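Local atomic coordinates of aerobactin synthase IucA (Klebsiella pneumoniae subsp. pneumoniae, PDB entry 5JM8), a protein that probably catalyses an ATP-dependent condensation step in making the siderophore aerobactin, as a member of the NIS (NRPS-independent siderophore) synthetases. Residues A183-Q188 with K246-K250; G191-H195 with M301-R305; P175-L179 with G256-P261. All blocks are in the same frame, centred on the assembly; numbering follows the deposited sequence.

All three contacts are partly buried, mixing interior with solvent-facing residues, but they differ in place and chemistry. Contact 1, its centre about 35 Å from that of the chain, and contact 3, about 21 Å out, share strand 177-185: one pairs its C-terminal end with the start of strand 249-255, the other its N-terminal end with strand 258-261, which follows after a corner. Both rest on backbone hydrogen bonds, contact 3 adding prolines, aromatic rings and a water. Contact 2, about 23 Å from the centre, packs the next strand, 189-193, and the residue after it on helix 294-306, mainly through side chains, with no backbone hydrogen bond but the only salt bridge between paired segments.

Contact 1 (A183-Q188 with K246-K250); sequences AVNKTQ and KGLIK
Three backbone hydrogen bonds join the segments in antiparallel register: A183 N to K250 O (2.8 Å), K250 N to A183 O (2.8 Å) and N185 N to L248 O (3.0 Å). They pair the end of strand 177-185, the middle strand of a three-stranded antiparallel sheet, with the start of strand 249-255. A183 and K250 form a hydrogen-bonded pair (CA-CA 4.9 Å), V184 and I249 a non-hydrogen-bonded one (CA-CA 4.7 Å), all four extended. CA-H...O contacts run from V184 CA to L248 O (3.3 Å) and from I249 CA to A183 O (3.4 Å).

Beyond N185 the chain turns through a short 3-10 segment (186-187). N185 OD1 accepts from T187 N at 3.0 Å, an Asx turn that suits the short amide side chain, and N185 O receives Q188 N at 2.8 Å. In the partner segment, G247, with positive phi (87°), leads out of helix 238-246; a CB there would jam against the preceding carbonyl.

The small CB of A183 lies 4.0 Å from K250 CB, while the all-t lysine chain runs outward to a salt bridge with E216. Branched V184 (t) and I249 (m) suit strands and share the opposite face, CG2 to CG1 4.2 Å, I249 also meeting helix 238-246. L248 (m, t) fills the space by the turn: its CD2 is 3.3 Å from N185 ND2 and its CD1 3.9 Å from Q188 CG.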
loop_
_atom_site.group_PDB
_atom_site.type_symbol
_atom_site.label_atom_id
_atom_site.label_comp_id
_atom_site.label_asym_id
_atom_site.label_seq_id
_atom_site.Cartn_x
_atom_site.Cartn_y
_atom_site.Cartn_z
ATOM N N ALA A 183 -18.849 -27.753 -9.092
ATOM C CA ALA A 183 -18.361 -28.230 -10.380
ATOM C C ALA A 183 -19.563 -28.775 -11.138
ATOM O O ALA A 183 -20.232 -29.695 -10.667
ATOM C CB ALA A 183 -17.289 -29.288 -10.210
ATOM N N VAL A 184 -19.841 -28.190 -12.299
ATOM C CA VAL A 184 -21.066 -28.477 -13.036
ATOM C C VAL A 184 -20.787 -28.817 -14.497
ATOM O O VAL A 184 -20.004 -28.136 -15.160
ATOM C CB VAL A 184 -22.032 -27.274 -12.986
ATOM C CG1 VAL A 184 -23.335 -27.597 -13.704
ATOM C CG2 VAL A 184 -22.301 -26.865 -11.547
ATOM N N ASN A 185 -21.433 -29.867 -14.993
ATOM C CA ASN A 185 -21.334 -30.215 -16.405
ATOM C C ASN A 185 -22.003 -29.127 -17.241
ATOM O O ASN A 185 -23.096 -28.667 -16.912
ATOM C CB ASN A 185 -21.974 -31.583 -16.679
ATOM C CG ASN A 185 -21.751 -32.066 -18.108
ATOM O OD1 ASN A 185 -21.725 -31.277 -19.050
ATOM N ND2 ASN A 185 -21.598 -33.373 -18.271
ATOM N N LYS A 186 -21.342 -28.729 -18.325
ATOM C CA LYS A 186 -21.804 -27.625 -19.162
ATOM C C LYS A 186 -23.216 -27.838 -19.704
ATOM O O LYS A 186 -23.911 -26.877 -20.041
ATOM C CB LYS A 186 -20.840 -27.415 -20.326
ATOM C CG LYS A 186 -20.719 -28.607 -21.262
ATOM C CD LYS A 186 -19.711 -28.322 -22.362
ATOM C CE LYS A 186 -19.560 -29.497 -23.307
ATOM N NZ LYS A 186 -18.546 -29.222 -24.359
ATOM N N THR A 187 -23.638 -29.096 -19.785
ATOM C CA THR A 187 -24.987 -29.425 -20.241
ATOM C C THR A 187 -26.043 -28.959 -19.248
ATOM O O THR A 187 -27.238 -29.010 -19.545
ATOM C CB THR A 187 -25.171 -30.941 -20.454
ATOM O OG1 THR A 187 -25.029 -31.623 -19.202
ATOM C CG2 THR A 187 -24.153 -31.485 -21.448
ATOM N N GLN A 188 -25.601 -28.523 -18.070
ATOM C CA GLN A 188 -26.511 -28.028 -17.042
ATOM C C GLN A 188 -26.243 -26.564 -16.694
ATOM O O GLN A 188 -26.750 -26.055 -15.692
ATOM C CB GLN A 188 -26.406 -28.891 -15.784
ATOM C CG GLN A 188 -26.775 -30.350 -16.009
ATOM C CD GLN A 188 -28.159 -30.518 -16.608
ATOM O OE1 GLN A 188 -28.312 -31.059 -17.702
ATOM N NE2 GLN A 188 -29.175 -30.058 -15.889
ATOM N N LYS A 246 -26.558 -37.951 -10.656
ATOM C CA LYS A 246 -26.160 -38.194 -12.037
ATOM C C LYS A 246 -24.679 -37.867 -12.237
ATOM O O LYS A 246 -24.070 -38.267 -13.229
ATOM C CB LYS A 246 -27.038 -37.364 -12.980
ATOM C CG LYS A 246 -26.679 -37.438 -14.459
ATOM C CD LYS A 246 -26.865 -38.818 -15.054
ATOM C CE LYS A 246 -26.578 -38.784 -16.550
ATOM N NZ LYS A 246 -26.625 -40.127 -17.179
ATOM N N GLY A 247 -24.104 -37.146 -11.279
ATOM C CA GLY A 247 -22.700 -36.781 -11.334
ATOM C C GLY A 247 -22.450 -35.501 -12.111
ATOM O O GLY A 247 -21.301 -35.133 -12.357
ATOM N N LEU A 248 -23.526 -34.819 -12.491
ATOM C CA LEU A 248 -23.420 -33.583 -13.262
ATOM C C LEU A 248 -23.173 -32.379 -12.361
ATOM O O LEU A 248 -22.877 -31.287 -12.848
ATOM C CB LEU A 248 -24.684 -33.362 -14.093
ATOM C CG LEU A 248 -24.967 -34.441 -15.140
ATOM C CD1 LEU A 248 -26.314 -34.213 -15.806
ATOM C CD2 LEU A 248 -23.864 -34.515 -16.187
ATOM N N ILE A 249 -23.309 -32.578 -11.053
ATOM C CA ILE A 249 -22.964 -31.552 -10.076
ATOM C C ILE A 249 -22.117 -32.136 -8.953
ATOM O O ILE A 249 -22.460 -33.169 -8.374
ATOM C CB ILE A 249 -24.220 -30.890 -9.468
ATOM C CG1 ILE A 249 -24.905 -30.012 -10.519
ATOM C CG2 ILE A 249 -23.847 -30.047 -8.237
ATOM C CD1 ILE A 249 -26.174 -29.317 -10.039
ATOM N N LYS A 250 -21.013 -31.459 -8.648
ATOM C CA LYS A 250 -20.199 -31.782 -7.486
ATOM C C LYS A 250 -20.106 -30.557 -6.584
ATOM O O LYS A 250 -19.776 -29.463 -7.038
ATOM C CB LYS A 250 -18.801 -32.250 -7.899
ATOM C CG LYS A 250 -17.893 -32.593 -6.723
ATOM C CD LYS A 250 -16.516 -33.042 -7.178
ATOM C CE LYS A 250 -15.627 -33.384 -5.989
ATOM N NZ LYS A 250 -14.260 -33.801 -6.407
#

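Contact 2 (G191-H195 with M301-R305)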
loop_
_atom_site.group_PDB
_atom_site.type_symbol
_atom_site.label_atom_id
_atom_site.label_comp_id
_atom_site.label_asym_id
_atom_site.label_seq_id
_atom_site.Cartn_x
_atom_site.Cartn_y
_atom_site.Cartn_z
ATOM N N GLY A 191 -26.440 -19.727 -19.695
ATOM C CA GLY A 191 -25.936 -18.387 -19.477
ATOM C C GLY A 191 -25.614 -17.647 -20.757
ATOM O O GLY A 191 -25.956 -18.089 -21.853
ATOM N N GLU A 192 -24.941 -16.513 -20.605
ATOM C CA GLU A 192 -24.613 -15.647 -21.725
ATOM C C GLU A 192 -23.530 -14.671 -21.283
ATOM O O GLU A 192 -23.441 -14.339 -20.102
ATOM C CB GLU A 192 -25.864 -14.908 -22.201
ATOM C CG GLU A 192 -25.753 -14.283 -23.577
ATOM C CD GLU A 192 -27.035 -13.583 -23.997
ATOM O OE1 GLU A 192 -28.041 -13.677 -23.259
ATOM O OE2 GLU A 192 -27.036 -12.937 -25.065
ATOM N N SER A 193 -22.695 -14.224 -22.217
ATOM C CA SER A 193 -21.647 -13.262 -21.887
ATOM C C SER A 193 -21.141 -12.515 -23.116
ATOM O O SER A 193 -21.225 -13.018 -24.238
ATOM C CB SER A 193 -20.482 -13.970 -21.196
ATOM O OG SER A 193 -19.473 -13.046 -20.833
ATOM N N LEU A 194 -20.615 -11.313 -22.889
ATOM C CA LEU A 194 -20.008 -10.505 -23.945
ATOM C C LEU A 194 -18.488 -10.527 -23.830
ATOM O O LEU A 194 -17.947 -10.838 -22.768
ATOM C CB LEU A 194 -20.512 -9.061 -23.880
ATOM C CG LEU A 194 -21.991 -8.831 -24.197
ATOM C CD1 LEU A 194 -22.340 -7.358 -24.050
ATOM C CD2 LEU A 194 -22.337 -9.321 -25.595
ATOM N N HIS A 195 -17.811 -10.211 -24.932
ATOM C CA HIS A 195 -16.351 -10.128 -24.971
ATOM C C HIS A 195 -15.723 -11.507 -24.788
ATOM O O HIS A 195 -14.965 -11.973 -25.641
ATOM C CB HIS A 195 -15.844 -9.154 -23.904
ATOM C CG HIS A 195 -16.634 -7.883 -23.830
ATOM N ND1 HIS A 195 -16.755 -7.021 -24.900
ATOM C CD2 HIS A 195 -17.351 -7.334 -22.822
ATOM C CE1 HIS A 195 -17.509 -5.993 -24.551
ATOM N NE2 HIS A 195 -17.883 -6.160 -23.294
ATOM N N MET A 301 -27.921 -7.466 -20.332
ATOM C CA MET A 301 -27.301 -7.838 -21.597
ATOM C C MET A 301 -27.688 -6.841 -22.680
ATOM O O MET A 301 -26.849 -6.393 -23.461
ATOM C CB MET A 301 -27.724 -9.249 -22.016
ATOM C CG MET A 301 -27.271 -10.359 -21.078
ATOM S SD MET A 301 -25.483 -10.483 -20.897
ATOM C CE MET A 301 -24.959 -10.750 -22.587
ATOM N N ARG A 302 -28.973 -6.502 -22.712
ATOM C CA ARG A 302 -29.515 -5.569 -23.692
ATOM C C ARG A 302 -28.794 -4.227 -23.633
ATOM O O ARG A 302 -28.396 -3.676 -24.660
ATOM C CB ARG A 302 -31.015 -5.375 -23.453
ATOM C CG ARG A 302 -31.693 -4.409 -24.412
ATOM C CD ARG A 302 -33.205 -4.441 -24.258
ATOM N NE ARG A 302 -33.738 -5.785 -24.474
ATOM C CZ ARG A 302 -34.352 -6.521 -23.550
ATOM N NH1 ARG A 302 -34.552 -6.058 -22.321
ATOM N NH2 ARG A 302 -34.786 -7.734 -23.867
ATOM N N LEU A 303 -28.625 -3.712 -22.422
ATOM C CA LEU A 303 -27.927 -2.450 -22.214
ATOM C C LEU A 303 -26.441 -2.594 -22.536
ATOM O O LEU A 303 -25.816 -1.666 -23.046
ATOM C CB LEU A 303 -28.120 -1.969 -20.772
ATOM C CG LEU A 303 -27.526 -0.608 -20.397
ATOM C CD1 LEU A 303 -28.146 0.509 -21.224
ATOM C CD2 LEU A 303 -27.712 -0.340 -18.910
ATOM N N ALA A 304 -25.882 -3.763 -22.239
ATOM C CA ALA A 304 -24.463 -4.011 -22.470
ATOM C C ALA A 304 -24.143 -4.081 -23.961
ATOM O O ALA A 304 -23.129 -3.548 -24.410
ATOM C CB ALA A 304 -24.034 -5.292 -21.778
ATOM N N ARG A 305 -25.003 -4.750 -24.725
ATOM C CA ARG A 305 -24.845 -4.821 -26.176
ATOM C C ARG A 305 -25.059 -3.450 -26.803
ATOM O O ARG A 305 -24.422 -3.098 -27.796
ATOM C CB ARG A 305 -25.827 -5.823 -26.781
ATOM C CG ARG A 305 -25.550 -7.263 -26.411
ATOM C CD ARG A 305 -26.515 -8.200 -27.104
ATOM N NE ARG A 305 -26.286 -9.587 -26.719
ATOM C CZ ARG A 305 -25.343 -10.362 -27.243
ATOM N NH1 ARG A 305 -24.526 -9.886 -28.177
ATOM N NH2 ARG A 305 -25.212 -11.614 -26.828
#
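One charged bond crosses the gap: R305 NH2 donates to E192 OE2 at 2.9 Å, a salt bridge whose hydrogen bond is nearly straight (N-H...O 168°). Both side chains are long enough to span it, E192 from the strand and R305 from an exposed helix position. The carboxylate sits at the edge of the guanidinium, leaving a face of that group to L194, whose CD2 is 3.4 Å from R305 NH1.

Strand 189-193, antiparallel to strand 329-334 in the large sheet, here packs against helix 294-306; the axes of strand 191-193 and helix 301-305 run nearly parallel (19°), 10.6 Å apart at closest approach.

Apolar contacts fill that space. M301 and A304, three positions apart and so on one side of the helix, point toward 191-195; R305, one turn on from M301, starts sideways and brings its guanidinium in. Flexible M301 ends with CE 3.8 Å from E192 CG and 3.9 Å from L194 CG, while small A304 lets L194 in close, CD1 to CB 3.5 Å. S193 points the other way, its OG hydrogen-bonded to L196 O.

Contact 3 (P175-L179 with G256-P261)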
loop_
_atom_site.group_PDB
_atom_site.type_symbol
_atom_site.label_atom_id
_atom_site.label_comp_id
_atom_site.label_asym_id
_atom_site.label_seq_id
_atom_site.Cartn_x
_atom_site.Cartn_y
_atom_site.Cartn_z
ATOM N N PRO A 175 -20.026 -7.942 7.414
ATOM C CA PRO A 175 -19.392 -9.254 7.314
ATOM C C PRO A 175 -18.739 -9.489 5.966
ATOM O O PRO A 175 -18.851 -8.663 5.061
ATOM C CB PRO A 175 -20.563 -10.207 7.505
ATOM C CG PRO A 175 -21.683 -9.500 6.820
ATOM C CD PRO A 175 -21.454 -8.017 7.052
ATOM N N HIS A 176 -18.062 -10.622 5.840
ATOM C CA HIS A 176 -17.567 -11.071 4.552
ATOM C C HIS A 176 -17.457 -12.587 4.558
ATOM O O HIS A 176 -17.401 -13.212 5.618
ATOM C CB HIS A 176 -16.222 -10.427 4.227
ATOM C CG HIS A 176 -15.150 -10.721 5.229
ATOM N ND1 HIS A 176 -14.916 -9.923 6.328
ATOM C CD2 HIS A 176 -14.235 -11.718 5.286
ATOM C CE1 HIS A 176 -13.910 -10.422 7.024
ATOM N NE2 HIS A 176 -13.479 -11.510 6.412
ATOM N N PHE A 177 -17.450 -13.179 3.370
ATOM C CA PHE A 177 -17.388 -14.628 3.251
ATOM C C PHE A 177 -16.942 -15.046 1.855
ATOM O O PHE A 177 -17.196 -14.334 0.885
ATOM C CB PHE A 177 -18.751 -15.244 3.569
ATOM C CG PHE A 177 -19.879 -14.666 2.764
ATOM C CD1 PHE A 177 -20.094 -15.072 1.458
ATOM C CD2 PHE A 177 -20.727 -13.718 3.313
ATOM C CE1 PHE A 177 -21.127 -14.545 0.714
ATOM C CE2 PHE A 177 -21.765 -13.187 2.573
ATOM C CZ PHE A 177 -21.965 -13.600 1.271
ATOM N N PRO A 178 -16.274 -16.206 1.748
ATOM C CA PRO A 178 -15.940 -16.703 0.413
ATOM C C PRO A 178 -17.163 -17.334 -0.246
ATOM O O PRO A 178 -18.081 -17.747 0.461
ATOM C CB PRO A 178 -14.854 -17.738 0.691
ATOM C CG PRO A 178 -15.209 -18.275 2.030
ATOM C CD PRO A 178 -15.816 -17.128 2.803
ATOM N N LEU A 179 -17.176 -17.403 -1.573
ATOM C CA LEU A 179 -18.311 -17.977 -2.287
ATOM C C LEU A 179 -18.384 -19.483 -2.103
ATOM O O LEU A 179 -17.402 -20.122 -1.731
ATOM C CB LEU A 179 -18.228 -17.663 -3.782
ATOM C CG LEU A 179 -18.327 -16.199 -4.200
ATOM C CD1 LEU A 179 -18.256 -16.094 -5.713
ATOM C CD2 LEU A 179 -19.606 -15.574 -3.673
ATOM N N GLY A 256 -12.032 -19.475 -1.507
ATOM C CA GLY A 256 -11.523 -18.348 -2.260
ATOM C C GLY A 256 -11.567 -17.005 -1.563
ATOM O O GLY A 256 -11.610 -16.915 -0.336
ATOM N N ALA A 257 -11.552 -15.953 -2.377
ATOM C CA ALA A 257 -11.444 -14.586 -1.890
ATOM C C ALA A 257 -12.667 -14.179 -1.075
ATOM O O ALA A 257 -13.743 -14.745 -1.246
ATOM C CB ALA A 257 -11.251 -13.636 -3.061
ATOM N N PRO A 258 -12.499 -13.193 -0.179
ATOM C CA PRO A 258 -13.616 -12.713 0.641
ATOM C C PRO A 258 -14.552 -11.789 -0.129
ATOM O O PRO A 258 -14.084 -10.933 -0.879
ATOM C CB PRO A 258 -12.915 -11.958 1.769
ATOM C CG PRO A 258 -11.669 -11.451 1.145
ATOM C CD PRO A 258 -11.242 -12.498 0.151
ATOM N N TRP A 259 -15.856 -11.965 0.064
ATOM C CA TRP A 259 -16.859 -11.135 -0.595
ATOM C C TRP A 259 -17.685 -10.365 0.424
ATOM O O TRP A 259 -18.000 -10.882 1.494
ATOM C CB TRP A 259 -17.769 -11.994 -1.465
ATOM C CG TRP A 259 -17.087 -12.504 -2.679
ATOM C CD1 TRP A 259 -16.251 -13.576 -2.760
ATOM C CD2 TRP A 259 -17.176 -11.961 -3.999
ATOM N NE1 TRP A 259 -15.815 -13.737 -4.052
ATOM C CE2 TRP A 259 -16.368 -12.755 -4.831
ATOM C CE3 TRP A 259 -17.857 -10.876 -4.554
ATOM C CZ2 TRP A 259 -16.228 -12.502 -6.191
ATOM C CZ3 TRP A 259 -17.717 -10.627 -5.902
ATOM C CH2 TRP A 259 -16.909 -11.435 -6.706
ATOM N N LEU A 260 -18.038 -9.132 0.076
ATOM C CA LEU A 260 -18.795 -8.256 0.962
ATOM C C LEU A 260 -20.218 -8.053 0.449
ATOM O O LEU A 260 -20.404 -7.567 -0.666
ATOM C CB LEU A 260 -18.103 -6.894 1.087
ATOM C CG LEU A 260 -16.909 -6.753 2.034
ATOM C CD1 LEU A 260 -15.723 -7.597 1.593
ATOM C CD2 LEU A 260 -16.519 -5.289 2.130
ATOM N N PRO A 261 -21.231 -8.431 1.249
ATOM C CA PRO A 261 -22.580 -8.040 0.826
ATOM C C PRO A 261 -22.744 -6.523 0.828
ATOM O O PRO A 261 -22.350 -5.869 1.793
ATOM C CB PRO A 261 -23.493 -8.704 1.867
ATOM C CG PRO A 261 -22.608 -9.056 3.015
ATOM C CD PRO A 261 -21.259 -9.316 2.428
HETATM O O HOH W 1 -14.996 -16.575 -3.009
#
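F177 and W259 form an antiparallel hydrogen-bonded pair in which each residue donates once and accepts once: F177 N to W259 O (3.0 Å) and W259 N to F177 O (2.8 Å). The bridge follows directly on a corner at G256 and A257, where the chain passes from strand 249-255 of the three-stranded sheet to strand 258-261 of the larger one. G256, at phi 100°, adopts a shape in which any CB would clash with the preceding carbonyl.

Past the bridge the two chains draw apart, and water 1 fills the gap: it accepts from L179 N (2.7 Å) and donates to A257 O (2.8 Å). A257 O also receives a CA-H...O contact from P178 CA (3.4 Å). Further backbone hydrogen bonds link L179 with A255, A257 with N209 and L260 with Y269. P175, P178, P258 and P261 have no NH, so none leaves a backbone donor to be satisfied. P175 O accepts from Q143 NE2. H176 NE2 is hydrogen-bonded to E133 OE1 of the third subunit, while H176 CA approaches W259 O at 3.1 Å.

Apolar groups flank the polar core. P175 CG meets P261 CG at 3.9 Å, and F177 CE2 lies 3.9 Å from P261 CD, with Y169 edge-to-face with F177; the side chain of P261 is about 10 Å from bound ATP. The broad, flat indole of W259 receives L179 in a CH-pi contact, CG 3.8 Å from the centroid of its five-membered ring.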